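Local atomic coordinates of uncharacterized protein ygiD (Escherichia coli, PDB entry 2PW6), a protein that opens the aromatic ring of DOPA between carbons 4 and 5 in vitro, as a zinc-containing extradiol dioxygenase whose physiological substrate is unknown. Residues E103-I108 with G156-A161; S142-S145 with A150-F153; S196-V201 with S264-Q269; Y240-W245 with E249-P254. All coordinates share one frame; numbering follows the deposited sequence.

Contact 1 (E103-I108 with G156-A161); sequences ELLAPI and GRKLAA
L104 lays its branched end over the backbone carbonyl of K158: methyl CD2 rests 3.3 Å from K158 O, and CD1 is 3.6 Å from K158 O, so the oxygen lies against both methyls of the isobutyl group. With CG anti to the backbone N (chi1 171°), the side chain of L104 extends to K158, and CD2 goes on to approach the backbone at L159, 4.2 Å from L159 CA. One residue along, L105 places its CD2 methyl 4.1 Å from CD of K158; the two side chains run at a slant to each other, the lysine using its aliphatic shaft before bending at the last torsion (chi4 76°). The pairing joins two helices of the alpha/beta LigB-type catalytic fold, the C-terminal end of helix 95-105 and that of helix 149-159. L105 also packs on M155, one turn earlier in the second helix. Beyond L105 the first helix unwinds at A106 and the chain turns through a cis peptide bond before P107. I108 N is hydrogen-bonded to L105 O at 2.8 Å in this turn, and the side chain of I108 heads back to helix 149-159.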
loop_
_atom_site.group_PDB
_atom_site.type_symbol
_atom_site.label_atom_id
_atom_site.label_comp_id
_atom_site.label_asym_id
_atom_site.label_seq_id
_atom_site.Cartn_x
_atom_site.Cartn_y
_atom_site.Cartn_z
ATOM N N GLU A 103 -13.673 24.629 8.743
ATOM C CA GLU A 103 -14.222 25.668 9.637
ATOM C C GLU A 103 -14.252 25.241 11.102
ATOM O O GLU A 103 -13.838 25.996 11.999
ATOM C CB GLU A 103 -15.654 26.057 9.188
ATOM C CG GLU A 103 -15.714 26.737 7.789
ATOM C CD GLU A 103 -17.133 26.817 7.160
ATOM O OE1 GLU A 103 -17.249 27.466 6.070
ATOM O OE2 GLU A 103 -18.111 26.259 7.739
ATOM N N LEU A 104 -14.788 24.046 11.345
ATOM C CA LEU A 104 -14.786 23.439 12.676
ATOM C C LEU A 104 -13.369 23.382 13.319
ATOM O O LEU A 104 -13.204 23.732 14.485
ATOM C CB LEU A 104 -15.427 22.046 12.615
ATOM C CG LEU A 104 -15.328 21.191 13.871
ATOM C CD1 LEU A 104 -16.299 21.711 14.933
ATOM C CD2 LEU A 104 -15.612 19.721 13.540
ATOM N N LEU A 105 -12.370 22.991 12.538
ATOM C CA LEU A 105 -10.977 22.875 12.998
ATOM C C LEU A 105 -10.206 24.190 13.186
ATOM O O LEU A 105 -9.225 24.227 13.943
ATOM C CB LEU A 105 -10.183 21.996 12.033
ATOM C CG LEU A 105 -10.579 20.522 11.976
ATOM C CD1 LEU A 105 -9.803 19.789 10.849
ATOM C CD2 LEU A 105 -10.410 19.870 13.381
ATOM N N ALA A 106 -10.604 25.240 12.461
ATOM C CA ALA A 106 -9.926 26.548 12.532
ATOM C C ALA A 106 -9.881 26.956 13.995
ATOM O O ALA A 106 -10.864 26.727 14.703
ATOM C CB ALA A 106 -10.668 27.598 11.705
ATOM N N PRO A 107 -8.755 27.550 14.457
ATOM C CA PRO A 107 -7.539 27.935 13.719
ATOM C C PRO A 107 -6.472 26.871 13.399
ATOM O O PRO A 107 -5.417 27.264 12.888
ATOM C CB PRO A 107 -6.936 29.046 14.582
ATOM C CG PRO A 107 -7.286 28.644 15.975
ATOM C CD PRO A 107 -8.664 27.926 15.881
ATOM N N ILE A 108 -6.744 25.566 13.616
ATOM C CA ILE A 108 -5.847 24.507 13.107
ATOM C C ILE A 108 -5.679 24.732 11.612
ATOM O O ILE A 108 -6.655 24.676 10.880
ATOM C CB ILE A 108 -6.393 22.996 13.282
ATOM C CG1 ILE A 108 -6.849 22.612 14.710
ATOM C CG2 ILE A 108 -5.434 21.978 12.664
ATOM C CD1 ILE A 108 -5.892 22.752 15.797
ATOM N N GLY A 156 -10.652 14.443 18.170
ATOM C CA GLY A 156 -11.925 13.741 18.276
ATOM C C GLY A 156 -12.924 14.474 19.154
ATOM O O GLY A 156 -14.126 14.310 18.998
ATOM N N ARG A 157 -12.423 15.270 20.096
ATOM C CA ARG A 157 -13.277 16.140 20.887
ATOM C C ARG A 157 -13.951 17.201 19.986
ATOM O O ARG A 157 -15.134 17.501 20.140
ATOM C CB ARG A 157 -12.453 16.823 21.995
ATOM C CG ARG A 157 -12.202 15.998 23.226
ATOM C CD ARG A 157 -13.429 16.054 24.101
ATOM N NE ARG A 157 -13.587 14.878 24.960
ATOM C CZ ARG A 157 -13.083 14.771 26.187
ATOM N NH1 ARG A 157 -12.340 15.747 26.713
ATOM N NH2 ARG A 157 -13.312 13.675 26.899
ATOM N N LYS A 158 -13.193 17.767 19.052
ATOM C CA LYS A 158 -13.751 18.710 18.067
ATOM C C LYS A 158 -14.640 18.017 17.041
ATOM O O LYS A 158 -15.674 18.560 16.655
ATOM C CB LYS A 158 -12.648 19.461 17.339
ATOM C CG LYS A 158 -11.759 20.282 18.225
ATOM C CD LYS A 158 -10.534 20.687 17.439
ATOM C CE LYS A 158 -9.897 21.908 18.049
ATOM N NZ LYS A 158 -9.154 21.571 19.279
ATOM N N LEU A 159 -14.260 16.819 16.599
ATOM C CA LEU A 159 -15.071 16.090 15.605
ATOM C C LEU A 159 -16.414 15.628 16.119
ATOM O O LEU A 159 -17.283 15.258 15.325
ATOM C CB LEU A 159 -14.311 14.882 15.067
ATOM C CG LEU A 159 -13.115 15.246 14.188
ATOM C CD1 LEU A 159 -12.159 14.075 14.097
ATOM C CD2 LEU A 159 -13.593 15.750 12.790
ATOM N N ALA A 160 -16.550 15.591 17.443
ATOM C CA ALA A 160 -17.762 15.121 18.114
ATOM C C ALA A 160 -19.031 15.865 17.644
ATOM O O ALA A 160 -20.047 15.232 17.339
ATOM C CB ALA A 160 -17.600 15.203 19.663
ATOM N N ALA A 161 -18.955 17.193 17.553
ATOM C CA ALA A 161 -20.087 17.972 17.042
ATOM C C ALA A 161 -20.660 17.421 15.719
ATOM O O ALA A 161 -21.864 17.437 15.510
ATOM C CB ALA A 161 -19.707 19.476 16.901
#

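Contact 2 (S142-S145 with A150-F153); sequences SIDS and AWHF
I143 and D144, at the end of strand 138-144, meet W151 and H152 on helix 149-159, the first half of a beta-alpha-beta crossover that returns to the sheet as the parallel strand 167-173, with strand 50-60 between. The tight part centres on the buried imidazole of H152. I143 brings its CG2 methyl to 3.5 Å from H152 CE1, the two side chains crossing at roughly a right angle. D144 O lies at the edge of the same ring, but its modelled closeness is doubtful. Both ring nitrogens of H152 have partners beyond the two segments, ND1 with Y240 OH and NE2 with K147 O, which should fix the rotation of the ring. The looser part lies toward the partly exposed W151: D144 offers only CB, 3.9 Å from W151 CZ3. With CG anti to the backbone N (chi1 -168°), the carboxylate of D144 is turned to S146 OG, G62 N and a salt bridge with K147 while CB meets the indole. Within the helix the two aromatic neighbours also meet, W151 CE3 lying 3.7 Å above the plane of the H152 ring, displaced toward its rim.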
loop_
_atom_site.group_PDB
_atom_site.type_symbol
_atom_site.label_atom_id
_atom_site.label_comp_id
_atom_site.label_asym_id
_atom_site.label_seq_id
_atom_site.Cartn_x
_atom_site.Cartn_y
_atom_site.Cartn_z
ATOM N N SER A 142 -6.400 13.585 7.474
ATOM C CA SER A 142 -5.077 13.027 7.724
ATOM C C SER A 142 -4.669 13.288 9.178
ATOM O O SER A 142 -5.274 14.127 9.884
ATOM C CB SER A 142 -4.048 13.581 6.741
ATOM O OG SER A 142 -3.638 14.876 7.121
ATOM N N ILE A 143 -3.663 12.544 9.643
ATOM C CA ILE A 143 -3.248 12.598 11.054
ATOM C C ILE A 143 -1.973 13.424 11.098
ATOM O O ILE A 143 -1.033 13.121 10.412
ATOM C CB ILE A 143 -3.024 11.135 11.632
ATOM C CG1 ILE A 143 -4.359 10.386 11.762
ATOM C CG2 ILE A 143 -2.299 11.149 12.995
ATOM C CD1 ILE A 143 -4.234 8.869 11.585
ATOM N N ASP A 144 -1.943 14.469 11.898
ATOM C CA ASP A 144 -0.731 15.299 12.014
ATOM C C ASP A 144 0.400 14.581 12.809
ATOM O O ASP A 144 0.313 14.492 14.041
ATOM C CB ASP A 144 -1.074 16.625 12.720
ATOM C CG ASP A 144 0.055 17.676 12.628
ATOM O OD1 ASP A 144 1.213 17.377 12.251
ATOM O OD2 ASP A 144 -0.242 18.860 12.912
ATOM N N SER A 145 1.410 14.086 12.085
ATOM C CA SER A 145 2.707 13.549 12.610
ATOM C C SER A 145 3.310 14.292 13.800
ATOM O O SER A 145 3.802 13.672 14.750
ATOM C CB SER A 145 3.785 13.718 11.541
ATOM O OG SER A 145 3.879 12.635 10.698
ATOM N N ALA A 150 -2.299 13.556 22.981
ATOM C CA ALA A 150 -3.310 14.367 23.641
ATOM C C ALA A 150 -4.046 15.272 22.618
ATOM O O ALA A 150 -5.259 15.449 22.674
ATOM C CB ALA A 150 -2.643 15.223 24.742
ATOM N N TRP A 151 -3.269 15.797 21.683
ATOM C CA TRP A 151 -3.728 16.641 20.606
ATOM C C TRP A 151 -4.673 15.865 19.660
ATOM O O TRP A 151 -5.781 16.328 19.339
ATOM C CB TRP A 151 -2.489 17.208 19.878
ATOM C CG TRP A 151 -2.793 18.288 18.892
ATOM C CD1 TRP A 151 -2.730 19.650 19.100
ATOM C CD2 TRP A 151 -3.209 18.105 17.527
ATOM N NE1 TRP A 151 -3.070 20.317 17.939
ATOM C CE2 TRP A 151 -3.367 19.397 16.961
ATOM C CE3 TRP A 151 -3.454 16.974 16.725
ATOM C CZ2 TRP A 151 -3.761 19.590 15.629
ATOM C CZ3 TRP A 151 -3.838 17.166 15.399
ATOM C CH2 TRP A 151 -3.991 18.472 14.867
ATOM N N HIS A 152 -4.249 14.676 19.238
ATOM C CA HIS A 152 -5.114 13.786 18.472
ATOM C C HIS A 152 -6.379 13.407 19.207
ATOM O O HIS A 152 -7.433 13.298 18.580
ATOM C CB HIS A 152 -4.346 12.565 18.026
ATOM C CG HIS A 152 -3.118 12.915 17.247
ATOM N ND1 HIS A 152 -3.177 13.371 15.952
ATOM C CD2 HIS A 152 -1.807 12.942 17.600
ATOM C CE1 HIS A 152 -1.952 13.618 15.521
ATOM N NE2 HIS A 152 -1.101 13.370 16.503
ATOM N N PHE A 153 -6.295 13.222 20.528
ATOM C CA PHE A 153 -7.503 13.047 21.357
ATOM C C PHE A 153 -8.390 14.309 21.303
ATOM O O PHE A 153 -9.607 14.201 21.125
ATOM C CB PHE A 153 -7.156 12.673 22.818
ATOM C CG PHE A 153 -8.374 12.351 23.687
ATOM C CD1 PHE A 153 -8.813 11.045 23.835
ATOM C CD2 PHE A 153 -9.062 13.357 24.357
ATOM C CE1 PHE A 153 -9.923 10.746 24.633
ATOM C CE2 PHE A 153 -10.188 13.078 25.133
ATOM C CZ PHE A 153 -10.607 11.755 25.277
#

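Contact 3 (S196-V201 with S264-Q269); sequences SFNEYV and SMLSVQ
N198 and S264 carry the polar half of this buried contact. N198 holds CG opposite its backbone N (chi1 -157°), which carries the amide out from the helix to the serine. S264 OG donates to N198 OD1 in a very short hydrogen bond of 2.5 Å. The other arm of the amide is tied in through a water: N198 ND2 donates to it at 2.9 Å, and the water in turn donates weakly to S264 OG. Amide, water and hydroxyl thus close a small ring that holds the amide of N198 by both of its polar atoms. S264 OG also accepts a weak, nearly straight bond from L266 N (3.4 Å, 169°), a pairing from residue i to i+2 like that of an ST turn, so the one hydroxyl gives a proton in one direction and receives in two others.

The apolar half lies alongside. V201, one helical turn after N198, sets CG1 3.6 Å from L266 CD2, and the two side chains run alongside in opposite directions. L266 also approaches the amide, its CB 4.0 Å from N198 OD1.

The contact fastens helix 192-202 to the link between strand 263-264 of the small hairpin and strand 268-270 of the main sheet. S264 pairs by its backbone with V176, next to the zinc-binding residue H177; farther along, strand 268-270 lies between strands 17-21 and 251-252.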
loop_
_atom_site.group_PDB
_atom_site.type_symbol
_atom_site.label_atom_id
_atom_site.label_comp_id
_atom_site.label_asym_id
_atom_site.label_seq_id
_atom_site.Cartn_x
_atom_site.Cartn_y
_atom_site.Cartn_z
ATOM N N SER A 196 -1.119 -8.520 26.552
ATOM C CA SER A 196 -0.896 -7.532 27.616
ATOM C C SER A 196 -1.289 -6.085 27.176
ATOM O O SER A 196 -2.178 -5.474 27.778
ATOM C CB SER A 196 0.557 -7.576 28.119
ATOM O OG SER A 196 0.706 -6.818 29.307
ATOM N N PHE A 197 -0.641 -5.545 26.134
ATOM C CA PHE A 197 -0.922 -4.144 25.732
ATOM C C PHE A 197 -2.367 -3.967 25.302
ATOM O O PHE A 197 -3.017 -3.000 25.690
ATOM C CB PHE A 197 0.025 -3.614 24.659
ATOM C CG PHE A 197 -0.213 -2.146 24.314
ATOM C CD1 PHE A 197 0.340 -1.135 25.100
ATOM C CD2 PHE A 197 -1.001 -1.787 23.200
ATOM C CE1 PHE A 197 0.112 0.231 24.780
ATOM C CE2 PHE A 197 -1.223 -0.444 22.875
ATOM C CZ PHE A 197 -0.672 0.569 23.668
ATOM N N ASN A 198 -2.877 -4.930 24.546
ATOM C CA ASN A 198 -4.257 -4.910 24.079
ATOM C C ASN A 198 -5.283 -4.804 25.206
ATOM O O ASN A 198 -6.253 -4.033 25.116
ATOM C CB ASN A 198 -4.527 -6.146 23.233
ATOM C CG ASN A 198 -5.678 -5.955 22.270
ATOM O OD1 ASN A 198 -5.570 -5.206 21.278
ATOM N ND2 ASN A 198 -6.781 -6.646 22.531
ATOM N N GLU A 199 -5.054 -5.568 26.280
ATOM C CA GLU A 199 -5.955 -5.580 27.434
ATOM C C GLU A 199 -5.932 -4.266 28.207
ATOM O O GLU A 199 -6.948 -3.841 28.716
ATOM C CB GLU A 199 -5.648 -6.794 28.353
ATOM C CG GLU A 199 -5.946 -8.163 27.684
ATOM C CD GLU A 199 -7.409 -8.343 27.301
ATOM O OE1 GLU A 199 -8.298 -7.862 28.032
ATOM O OE2 GLU A 199 -7.687 -8.970 26.261
ATOM N N TYR A 200 -4.764 -3.646 28.302
ATOM C CA TYR A 200 -4.606 -2.288 28.814
ATOM C C TYR A 200 -5.374 -1.260 27.968
ATOM O O TYR A 200 -5.849 -0.251 28.500
ATOM C CB TYR A 200 -3.122 -1.935 28.830
ATOM C CG TYR A 200 -2.770 -0.496 29.151
ATOM C CD1 TYR A 200 -2.926 0.017 30.448
ATOM C CD2 TYR A 200 -2.243 0.351 28.166
ATOM C CE1 TYR A 200 -2.579 1.334 30.757
ATOM C CE2 TYR A 200 -1.888 1.680 28.467
ATOM C CZ TYR A 200 -2.058 2.162 29.761
ATOM O OH TYR A 200 -1.700 3.472 30.073
ATOM N N VAL A 201 -5.470 -1.512 26.657
ATOM C CA VAL A 201 -6.315 -0.696 25.773
ATOM C C VAL A 201 -7.796 -0.857 26.155
ATOM O O VAL A 201 -8.423 0.100 26.610
ATOM C CB VAL A 201 -6.032 -0.931 24.233
ATOM C CG1 VAL A 201 -7.154 -0.358 23.363
ATOM C CG2 VAL A 201 -4.717 -0.296 23.840
ATOM N N SER A 264 -3.223 -6.561 16.215
ATOM C CA SER A 264 -4.510 -6.446 16.920
ATOM C C SER A 264 -5.690 -5.908 16.076
ATOM O O SER A 264 -5.567 -4.930 15.322
ATOM C CB SER A 264 -4.413 -5.719 18.247
ATOM O OG SER A 264 -5.707 -5.686 18.833
HETATM N N MSE A 265 -6.819 -6.598 16.215
HETATM C CA MSE A 265 -7.978 -6.398 15.351
HETATM C C MSE A 265 -9.102 -5.777 16.156
HETATM O O MSE A 265 -10.249 -5.706 15.706
HETATM C CB MSE A 265 -8.436 -7.723 14.716
HETATM C CG MSE A 265 -7.558 -8.328 13.624
HETATM SE SE MSE A 265 -6.940 -7.178 12.127
HETATM C CE MSE A 265 -7.321 -8.316 10.611
ATOM N N LEU A 266 -8.762 -5.330 17.357
ATOM C CA LEU A 266 -9.670 -4.626 18.221
ATOM C C LEU A 266 -10.383 -3.438 17.547
ATOM O O LEU A 266 -9.756 -2.396 17.269
ATOM C CB LEU A 266 -8.925 -4.131 19.453
ATOM C CG LEU A 266 -9.781 -3.393 20.477
ATOM C CD1 LEU A 266 -10.881 -4.301 21.047
ATOM C CD2 LEU A 266 -8.911 -2.925 21.563
ATOM N N SER A 267 -11.687 -3.619 17.316
ATOM C CA SER A 267 -12.599 -2.574 16.868
ATOM C C SER A 267 -13.438 -1.958 18.000
ATOM O O SER A 267 -13.777 -2.631 18.982
ATOM C CB SER A 267 -13.469 -3.129 15.773
ATOM O OG SER A 267 -12.625 -3.630 14.744
ATOM N N VAL A 268 -13.753 -0.665 17.872
ATOM C CA VAL A 268 -14.430 0.081 18.931
ATOM C C VAL A 268 -15.587 0.912 18.352
ATOM O O VAL A 268 -15.416 1.624 17.363
ATOM C CB VAL A 268 -13.434 0.972 19.732
ATOM C CG1 VAL A 268 -14.152 1.828 20.809
ATOM C CG2 VAL A 268 -12.316 0.115 20.346
ATOM N N GLN A 269 -16.770 0.784 18.949
ATOM C CA GLN A 269 -17.927 1.590 18.543
ATOM C C GLN A 269 -18.264 2.584 19.652
ATOM O O GLN A 269 -18.380 2.218 20.818
ATOM C CB GLN A 269 -19.142 0.723 18.169
ATOM C CG GLN A 269 -20.319 1.557 17.623
ATOM C CD GLN A 269 -21.547 0.742 17.204
ATOM O OE1 GLN A 269 -21.443 -0.280 16.501
ATOM N NE2 GLN A 269 -22.725 1.221 17.609
HETATM O O HOH W 1 -8.272 -7.324 20.111
#

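Contact 4 (Y240-W245 with E249-P254); sequences YVLGAW and EPITIP
W245 and E249 face each other with CA atoms 7.3 Å apart where the chain, having left helix 236-243, turns back through three residues toward strand 251-252, the edge strand of the main sheet in this chain. The indole of W245, its CG anti to the backbone N (chi1 -172°), is gripped at its edge and over one face. At the edge, NE1 donates to E249 O at 2.9 Å in a nearly straight bond; the oxygen lies in the ring plane, although the nitrogen approaches from above the carbonyl plane, 38° out of it. Over the face, I251 sets CD1 3.5 Å from the centroid of the five-membered ring of W245, a CH-pi contact, while its CG1 lies 3.4 Å from W245 NE1. L242 backs the same methyl, its CD2 4.3 Å from I251 CD1. The side chain of E249 folds along the indole, CG 3.5 Å from W245 CD1, and its carboxylate plane lies 24° from the ring plane. That carboxylate is held elsewhere, by a salt bridge to R163 and by D246 N. With its N-H satisfied by a backbone carbonyl and one face covered by isoleucine, the indole should be restrained in both rotation and tilt, which would tie the turn to the edge of the sheet.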
loop_
_atom_site.group_PDB
_atom_site.type_symbol
_atom_site.label_atom_id
_atom_site.label_comp_id
_atom_site.label_asym_id
_atom_site.label_seq_id
_atom_site.Cartn_x
_atom_site.Cartn_y
_atom_site.Cartn_z
ATOM N N TYR A 240 -8.989 9.614 17.916
ATOM C CA TYR A 240 -9.974 10.405 17.183
ATOM C C TYR A 240 -11.373 9.946 17.568
ATOM O O TYR A 240 -12.243 10.770 17.859
ATOM C CB TYR A 240 -9.737 10.325 15.661
ATOM C CG TYR A 240 -8.555 11.155 15.220
ATOM C CD1 TYR A 240 -7.239 10.737 15.474
ATOM C CD2 TYR A 240 -8.747 12.390 14.563
ATOM C CE1 TYR A 240 -6.131 11.521 15.069
ATOM C CE2 TYR A 240 -7.653 13.177 14.159
ATOM C CZ TYR A 240 -6.350 12.739 14.416
ATOM O OH TYR A 240 -5.291 13.543 14.023
ATOM N N VAL A 241 -11.572 8.630 17.615
ATOM C CA VAL A 241 -12.846 8.041 18.037
ATOM C C VAL A 241 -13.090 8.274 19.526
ATOM O O VAL A 241 -14.146 8.787 19.905
ATOM C CB VAL A 241 -12.905 6.539 17.700
ATOM C CG1 VAL A 241 -14.109 5.895 18.347
ATOM C CG2 VAL A 241 -12.901 6.327 16.182
ATOM N N LEU A 242 -12.127 7.935 20.384
ATOM C CA LEU A 242 -12.324 8.155 21.828
ATOM C C LEU A 242 -12.541 9.610 22.204
ATOM O O LEU A 242 -13.315 9.905 23.120
ATOM C CB LEU A 242 -11.175 7.598 22.666
ATOM C CG LEU A 242 -11.049 6.105 22.949
ATOM C CD1 LEU A 242 -10.004 5.955 24.051
ATOM C CD2 LEU A 242 -12.389 5.426 23.323
ATOM N N GLY A 243 -11.842 10.521 21.533
ATOM C CA GLY A 243 -12.050 11.969 21.737
ATOM C C GLY A 243 -13.521 12.373 21.586
ATOM O O GLY A 243 -13.975 13.289 22.253
ATOM N N ALA A 244 -14.250 11.649 20.737
ATOM C CA ALA A 244 -15.654 11.899 20.399
ATOM C C ALA A 244 -16.700 11.323 21.363
ATOM O O ALA A 244 -17.915 11.536 21.174
ATOM C CB ALA A 244 -15.935 11.407 18.959
ATOM N N TRP A 245 -16.241 10.588 22.379
ATOM C CA TRP A 245 -17.136 10.008 23.406
ATOM C C TRP A 245 -17.595 11.077 24.400
ATOM O O TRP A 245 -16.771 11.844 24.911
ATOM C CB TRP A 245 -16.400 8.890 24.152
ATOM C CG TRP A 245 -17.233 8.070 25.107
ATOM C CD1 TRP A 245 -18.449 7.490 24.858
ATOM C CD2 TRP A 245 -16.877 7.701 26.446
ATOM N NE1 TRP A 245 -18.881 6.806 25.964
ATOM C CE2 TRP A 245 -17.939 6.922 26.959
ATOM C CE3 TRP A 245 -15.767 7.964 27.267
ATOM C CZ2 TRP A 245 -17.921 6.388 28.268
ATOM C CZ3 TRP A 245 -15.754 7.447 28.575
ATOM C CH2 TRP A 245 -16.826 6.661 29.056
ATOM N N GLU A 249 -22.871 7.756 26.520
ATOM C CA GLU A 249 -23.338 6.778 25.559
ATOM C C GLU A 249 -22.541 5.473 25.726
ATOM O O GLU A 249 -21.465 5.477 26.332
ATOM C CB GLU A 249 -23.214 7.365 24.140
ATOM C CG GLU A 249 -21.760 7.604 23.658
ATOM C CD GLU A 249 -21.595 8.822 22.749
ATOM O OE1 GLU A 249 -22.372 8.986 21.785
ATOM O OE2 GLU A 249 -20.661 9.614 23.009
ATOM N N PRO A 250 -23.078 4.341 25.242
ATOM C CA PRO A 250 -22.262 3.120 25.351
ATOM C C PRO A 250 -21.003 3.142 24.483
ATOM O O PRO A 250 -20.957 3.832 23.456
ATOM C CB PRO A 250 -23.209 2.007 24.883
ATOM C CG PRO A 250 -24.283 2.714 24.082
ATOM C CD PRO A 250 -24.408 4.092 24.653
ATOM N N ILE A 251 -19.984 2.414 24.932
ATOM C CA ILE A 251 -18.824 2.056 24.117
ATOM C C ILE A 251 -18.881 0.539 23.933
ATOM O O ILE A 251 -18.947 -0.209 24.901
ATOM C CB ILE A 251 -17.475 2.458 24.779
ATOM C CG1 ILE A 251 -17.345 3.980 24.880
ATOM C CG2 ILE A 251 -16.285 1.869 24.007
ATOM C CD1 ILE A 251 -16.013 4.454 25.461
ATOM N N THR A 252 -18.852 0.125 22.673
ATOM C CA THR A 252 -19.023 -1.251 22.222
ATOM C C THR A 252 -17.711 -1.735 21.600
ATOM O O THR A 252 -16.881 -0.923 21.165
ATOM C CB THR A 252 -20.103 -1.283 21.109
ATOM O OG1 THR A 252 -21.309 -0.687 21.596
ATOM C CG2 THR A 252 -20.400 -2.696 20.622
ATOM N N ILE A 253 -17.539 -3.063 21.570
ATOM C CA ILE A 253 -16.466 -3.723 20.830
ATOM C C ILE A 253 -17.104 -4.717 19.862
ATOM O O ILE A 253 -17.271 -5.879 20.202
ATOM C CB ILE A 253 -15.421 -4.406 21.766
ATOM C CG1 ILE A 253 -14.623 -3.349 22.541
ATOM C CG2 ILE A 253 -14.465 -5.307 20.976
ATOM C CD1 ILE A 253 -14.008 -3.858 23.836
ATOM N N PRO A 254 -17.449 -4.250 18.640
ATOM C CA PRO A 254 -18.114 -5.031 17.589
ATOM C C PRO A 254 -17.331 -6.256 17.115
ATOM O O PRO A 254 -17.930 -7.175 16.547
ATOM C CB PRO A 254 -18.227 -4.033 16.434
ATOM C CG PRO A 254 -17.221 -3.020 16.705
ATOM C CD PRO A 254 -17.202 -2.874 18.182
#

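Contacts 1, 2 and 4 form a continuous patch. Helix 149-159 serves contacts 1 and 2, which meet where I108 CD1 lies 3.8 Å from W151 CZ2. Contact 4 joins contact 2 where F153 CE1 lies 3.7 Å from G243 N, and joins contact 1 where A244 CB lies 3.4 Å from G156 O. Contact 3 reaches contact 4 across neighbouring strands, Q269 N being 2.8 Å from T252 O, but stays about 12 Å from contact 1 at the nearest atoms. Contacts 2 and 3 come near the metal site from separate places: the side chain of I143 is about 10 Å and that of S264 about 11 Å from a bound zinc ion. Contacts 1 and 4 lie away from it.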